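Local coordinates for flagellar motor switch protein FliG (Thermotoga maritima, PDB 3AJC) that probably forms part of the switch complex at the base of the flagellar basal body, which sets the direction of motor rotation, at residues K137-S142 with G215-I219; A156-K160 with M189-R193. One frame throughout, in Å; residues are numbered along the deposited sequence.

Contact 1 (K137-S142 with G215-I219); sequences KLDDRS and GEIVI
K137 meets the last modelled residue of the chain, I219, through its backbone: CG2 of I219 lies against the carbonyl O of K137 at 3.7 Å, with the lysine CB further off and the rest of its chain running the other way. The two carbonyl oxygens of this pair sit improbably close, so their spacing at the end of the model is doubtful. Next along, L138 turns its CD2 methyl inward, 4.3 Å from CG1 of I219 and 4.4 Å from CG2 of I217, and its other neighbours F130 and I143 bury it.

D139 then takes the N-cap position of helix 140-147. Its CG stands between the backbone N and the carbonyl carbon (chi1 80°), which brings the carboxylate round over the first turn. There OD2 accepts a bent bond from the backbone N of R141, which comes from well above the carboxylate plane, and OD1 takes the hydroxyl of S142 on its syn side at 2.7 Å from S142 OG. OD1 also rests 3.6 Å from CB of V218 and faces V218 O at 3.1 Å, two acceptors with no bond between them; the S142 hydroxyl lies close by.

S142 closes the relay. While donating its hydroxyl to D139, OG accepts the backbone N-H of V218 at 2.9 Å and 158°, so the capping aspartate orients the hydroxyl that grips the tail. I217 meanwhile packs on I208 and L211 of helix 194-213, whose C-terminal end is a Schellman motif with G215 as its C-prime residue. An aspartate N-cap that also holds a serine of the first turn thus fastens the extended tail of the FliG C-terminal domain across the start of helix 140-147.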
loop_
_atom_site.group_PDB
_atom_site.type_symbol
_atom_site.label_atom_id
_atom_site.label_comp_id
_atom_site.label_asym_id
_atom_site.label_seq_id
_atom_site.Cartn_x
_atom_site.Cartn_y
_atom_site.Cartn_z
ATOM N N LYS A 137 4.257 -2.265 -15.104
ATOM C CA LYS A 137 3.648 -1.093 -15.717
ATOM C C LYS A 137 4.708 -0.099 -16.184
ATOM O O LYS A 137 4.433 0.748 -17.032
ATOM C CB LYS A 137 2.731 -0.375 -14.717
ATOM C CG LYS A 137 1.240 -0.469 -15.013
ATOM C CD LYS A 137 0.686 -1.853 -14.706
ATOM C CE LYS A 137 -0.649 -2.080 -15.430
ATOM N NZ LYS A 137 -0.628 -1.506 -16.822
ATOM N N LEU A 138 5.913 -0.193 -15.629
ATOM C CA LEU A 138 6.980 0.744 -15.969
ATOM C C LEU A 138 7.692 0.447 -17.280
ATOM O O LEU A 138 7.794 -0.711 -17.690
ATOM C CB LEU A 138 8.010 0.792 -14.837
ATOM C CG LEU A 138 7.444 0.943 -13.421
ATOM C CD1 LEU A 138 8.585 1.148 -12.423
ATOM C CD2 LEU A 138 6.479 2.121 -13.379
ATOM N N ASP A 139 8.175 1.497 -17.942
ATOM C CA ASP A 139 8.901 1.309 -19.193
ATOM C C ASP A 139 10.335 0.923 -18.849
ATOM O O ASP A 139 10.826 1.243 -17.766
ATOM C CB ASP A 139 8.887 2.578 -20.046
ATOM C CG ASP A 139 9.899 3.597 -19.590
ATOM O OD1 ASP A 139 9.674 4.232 -18.537
ATOM O OD2 ASP A 139 10.926 3.759 -20.289
ATOM N N ASP A 140 10.989 0.226 -19.773
ATOM C CA ASP A 140 12.355 -0.253 -19.593
ATOM C C ASP A 140 13.373 0.748 -19.054
ATOM O O ASP A 140 14.197 0.388 -18.217
ATOM C CB ASP A 140 12.853 -0.871 -20.903
ATOM C CG ASP A 140 12.298 -2.274 -21.133
ATOM O OD1 ASP A 140 11.141 -2.531 -20.746
ATOM O OD2 ASP A 140 13.017 -3.122 -21.707
ATOM N N ARG A 141 13.326 1.993 -19.513
ATOM C CA ARG A 141 14.274 2.992 -19.026
ATOM C C ARG A 141 14.065 3.230 -17.534
ATOM O O ARG A 141 15.021 3.240 -16.761
ATOM C CB ARG A 141 14.116 4.310 -19.788
ATOM C CG ARG A 141 14.201 4.171 -21.304
ATOM C CD ARG A 141 15.370 4.958 -21.883
ATOM N NE ARG A 141 16.659 4.323 -21.616
ATOM C CZ ARG A 141 17.837 4.901 -21.837
ATOM N NH1 ARG A 141 17.893 6.137 -22.326
ATOM N NH2 ARG A 141 18.962 4.243 -21.574
ATOM N N SER A 142 12.811 3.422 -17.136
ATOM C CA SER A 142 12.474 3.645 -15.732
ATOM C C SER A 142 12.972 2.490 -14.863
ATOM O O SER A 142 13.515 2.700 -13.779
ATOM C CB SER A 142 10.958 3.786 -15.566
ATOM O OG SER A 142 10.506 5.037 -16.047
ATOM N N GLY A 215 10.029 13.228 -9.832
ATOM C CA GLY A 215 9.484 13.347 -11.173
ATOM C C GLY A 215 10.231 12.641 -12.292
ATOM O O GLY A 215 10.056 12.991 -13.460
ATOM N N GLU A 216 11.050 11.647 -11.962
ATOM C CA GLU A 216 11.795 10.941 -12.999
ATOM C C GLU A 216 11.411 9.475 -13.231
ATOM O O GLU A 216 12.260 8.655 -13.583
ATOM C CB GLU A 216 13.302 11.056 -12.730
ATOM C CG GLU A 216 13.732 10.735 -11.309
ATOM C CD GLU A 216 15.241 10.794 -11.138
ATOM O OE1 GLU A 216 15.949 10.051 -11.851
ATOM O OE2 GLU A 216 15.717 11.581 -10.292
ATOM N N ILE A 217 10.134 9.153 -13.044
ATOM C CA ILE A 217 9.637 7.790 -13.264
ATOM C C ILE A 217 8.434 7.821 -14.204
ATOM O O ILE A 217 7.432 8.484 -13.933
ATOM C CB ILE A 217 9.240 7.094 -11.933
ATOM C CG1 ILE A 217 10.493 6.517 -11.267
ATOM C CG2 ILE A 217 8.205 5.996 -12.191
ATOM C CD1 ILE A 217 10.216 5.658 -10.047
ATOM N N VAL A 218 8.545 7.087 -15.305
ATOM C CA VAL A 218 7.501 7.048 -16.323
ATOM C C VAL A 218 6.768 5.714 -16.439
ATOM O O VAL A 218 7.388 4.655 -16.557
ATOM C CB VAL A 218 8.093 7.376 -17.708
ATOM C CG1 VAL A 218 6.992 7.383 -18.755
ATOM C CG2 VAL A 218 8.826 8.708 -17.661
ATOM N N ILE A 219 5.439 5.776 -16.424
ATOM C CA ILE A 219 4.618 4.574 -16.548
ATOM C C ILE A 219 4.485 4.180 -18.020
ATOM O O ILE A 219 4.688 2.989 -18.334
ATOM C CB ILE A 219 3.201 4.783 -15.933
ATOM C CG1 ILE A 219 3.284 4.792 -14.399
ATOM C CG2 ILE A 219 2.258 3.673 -16.390
ATOM C CD1 ILE A 219 4.075 5.952 -13.809
#

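Contact 2 (A156-K160 with M189-R193); sequences ALALK and MGPVR
M189 lays its thioether over A156, L157 and K160, overlapping all three at once. With CG anti to the backbone N (chi1 177°) and the next torsion extended as well, the chain reaches straight across to the helix before bending at the sulfur. That final bend delivers CE to L157, whose side chain it meets at about a right angle. CE lies 3.4 Å from CD2 of L157, tighter than usual for two carbons, and 3.9 Å from CB of A156.

Past the sulfur runs K160. Lysine and methionine slide past each other in opposite directions, bringing K160 CE to 3.5 Å from M189 SD. The same CE approaches the carbonyl oxygen of G190 at 3.5 Å, whereas NZ stays 3.9 Å from G190 O, too long for a hydrogen bond. Further back along the lysine, CD touches CG2 of V192 at 3.8 Å.

V192 also crosses L157 obliquely: its CG1 is 4.0 Å from L157 CD2, so this one leucine methyl touches both methionine and valine. G190 takes a positive phi of 91°, a backbone conformation that suits a residue without a side chain, and lets the chain turn between these two contributors.

The surroundings extend the apolar layer. A156 packs on L182 and L186 of helix 176-187, while L157 on A200 and V192 on V197 reach helix 194-213. Methyl groups, a thioether and the aliphatic length of a lysine make up the interface between the side chains here, which suggests that apolar fit around A156, L157 and the methionine does most of the holding, with the exposed lysine adding its carbon chain rather than a directed polar bond.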
loop_
_atom_site.group_PDB
_atom_site.type_symbol
_atom_site.label_atom_id
_atom_site.label_comp_id
_atom_site.label_asym_id
_atom_site.label_seq_id
_atom_site.Cartn_x
_atom_site.Cartn_y
_atom_site.Cartn_z
ATOM N N ALA A 156 17.647 -10.134 -5.189
ATOM C CA ALA A 156 17.463 -11.576 -5.173
ATOM C C ALA A 156 16.275 -11.965 -4.298
ATOM O O ALA A 156 15.440 -12.782 -4.701
ATOM C CB ALA A 156 18.730 -12.258 -4.685
ATOM N N LEU A 157 16.205 -11.385 -3.103
ATOM C CA LEU A 157 15.108 -11.660 -2.184
ATOM C C LEU A 157 13.773 -11.276 -2.810
ATOM O O LEU A 157 12.832 -12.070 -2.845
ATOM C CB LEU A 157 15.296 -10.871 -0.883
ATOM C CG LEU A 157 16.434 -11.345 0.019
ATOM C CD1 LEU A 157 16.728 -10.327 1.131
ATOM C CD2 LEU A 157 16.045 -12.677 0.595
ATOM N N ALA A 158 13.702 -10.048 -3.304
ATOM C CA ALA A 158 12.483 -9.537 -3.918
ATOM C C ALA A 158 11.992 -10.412 -5.075
ATOM O O ALA A 158 10.779 -10.557 -5.284
ATOM C CB ALA A 158 12.716 -8.110 -4.407
ATOM N N LEU A 159 12.928 -10.996 -5.817
ATOM C CA LEU A 159 12.590 -11.833 -6.962
ATOM C C LEU A 159 12.019 -13.196 -6.580
ATOM O O LEU A 159 11.275 -13.796 -7.349
ATOM C CB LEU A 159 13.811 -12.008 -7.867
ATOM C CG LEU A 159 14.193 -10.754 -8.653
ATOM C CD1 LEU A 159 15.473 -10.977 -9.448
ATOM C CD2 LEU A 159 13.044 -10.398 -9.573
ATOM N N LYS A 160 12.360 -13.690 -5.397
ATOM C CA LYS A 160 11.818 -14.970 -4.971
ATOM C C LYS A 160 10.308 -14.852 -4.779
ATOM O O LYS A 160 9.620 -15.850 -4.585
ATOM C CB LYS A 160 12.470 -15.428 -3.667
ATOM C CG LYS A 160 13.893 -15.922 -3.831
ATOM C CD LYS A 160 14.390 -16.571 -2.552
ATOM C CE LYS A 160 15.693 -17.328 -2.791
ATOM N NZ LYS A 160 15.528 -18.419 -3.800
ATOM N N MET A 189 22.014 -18.775 -2.319
ATOM C CA MET A 189 21.140 -18.129 -1.356
ATOM C C MET A 189 20.385 -19.169 -0.535
ATOM O O MET A 189 20.577 -19.264 0.669
ATOM C CB MET A 189 20.162 -17.194 -2.069
ATOM C CG MET A 189 19.165 -16.522 -1.148
ATOM S SD MET A 189 18.292 -15.199 -1.993
ATOM C CE MET A 189 18.827 -13.825 -1.064
ATOM N N GLY A 190 19.538 -19.957 -1.186
ATOM C CA GLY A 190 18.787 -20.963 -0.459
ATOM C C GLY A 190 17.448 -20.438 0.036
ATOM O O GLY A 190 17.047 -19.332 -0.330
ATOM N N PRO A 191 16.724 -21.210 0.864
ATOM C CA PRO A 191 15.422 -20.778 1.383
ATOM C C PRO A 191 15.541 -19.563 2.298
ATOM O O PRO A 191 16.531 -19.403 3.013
ATOM C CB PRO A 191 14.914 -22.016 2.124
ATOM C CG PRO A 191 15.578 -23.149 1.386
ATOM C CD PRO A 191 16.981 -22.615 1.224
ATOM N N VAL A 192 14.523 -18.710 2.272
ATOM C CA VAL A 192 14.535 -17.506 3.088
ATOM C C VAL A 192 13.185 -17.232 3.731
ATOM O O VAL A 192 12.148 -17.681 3.245
ATOM C CB VAL A 192 14.932 -16.274 2.239
ATOM C CG1 VAL A 192 16.315 -16.480 1.634
ATOM C CG2 VAL A 192 13.907 -16.044 1.134
ATOM N N ARG A 193 13.210 -16.491 4.833
ATOM C CA ARG A 193 11.986 -16.135 5.532
ATOM C C ARG A 193 11.115 -15.294 4.595
ATOM O O ARG A 193 11.600 -14.367 3.936
ATOM C CB ARG A 193 12.309 -15.321 6.784
ATOM C CG ARG A 193 13.201 -15.999 7.816
ATOM C CD ARG A 193 12.404 -16.752 8.877
ATOM N NE ARG A 193 13.111 -16.752 10.160
ATOM C CZ ARG A 193 12.714 -17.412 11.246
ATOM N NH1 ARG A 193 11.604 -18.142 11.215
ATOM N NH2 ARG A 193 13.423 -17.333 12.367
#

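How the contacts relate
The two contacts lie in the FliG C-terminal domain range of this middle and C-terminal fragment, away from the FliM-interaction motif. Their centres are 25 Å apart and their nearest atoms about 13 Å, so they do not touch. Along the chain the order is 137-142, 156-160, 189-193, 215-219: contact 1 brackets contact 2. Helices 140-147 and 152-159, one from each contact, follow each other, and helix 194-213 spans the distance, starting just after the loop of contact 2 and ending just before the tail of contact 1. The segments flanking this last helix are thus each held to an earlier helix of the domain, by apolar side chains before it and largely by a serine-to-backbone bond after it.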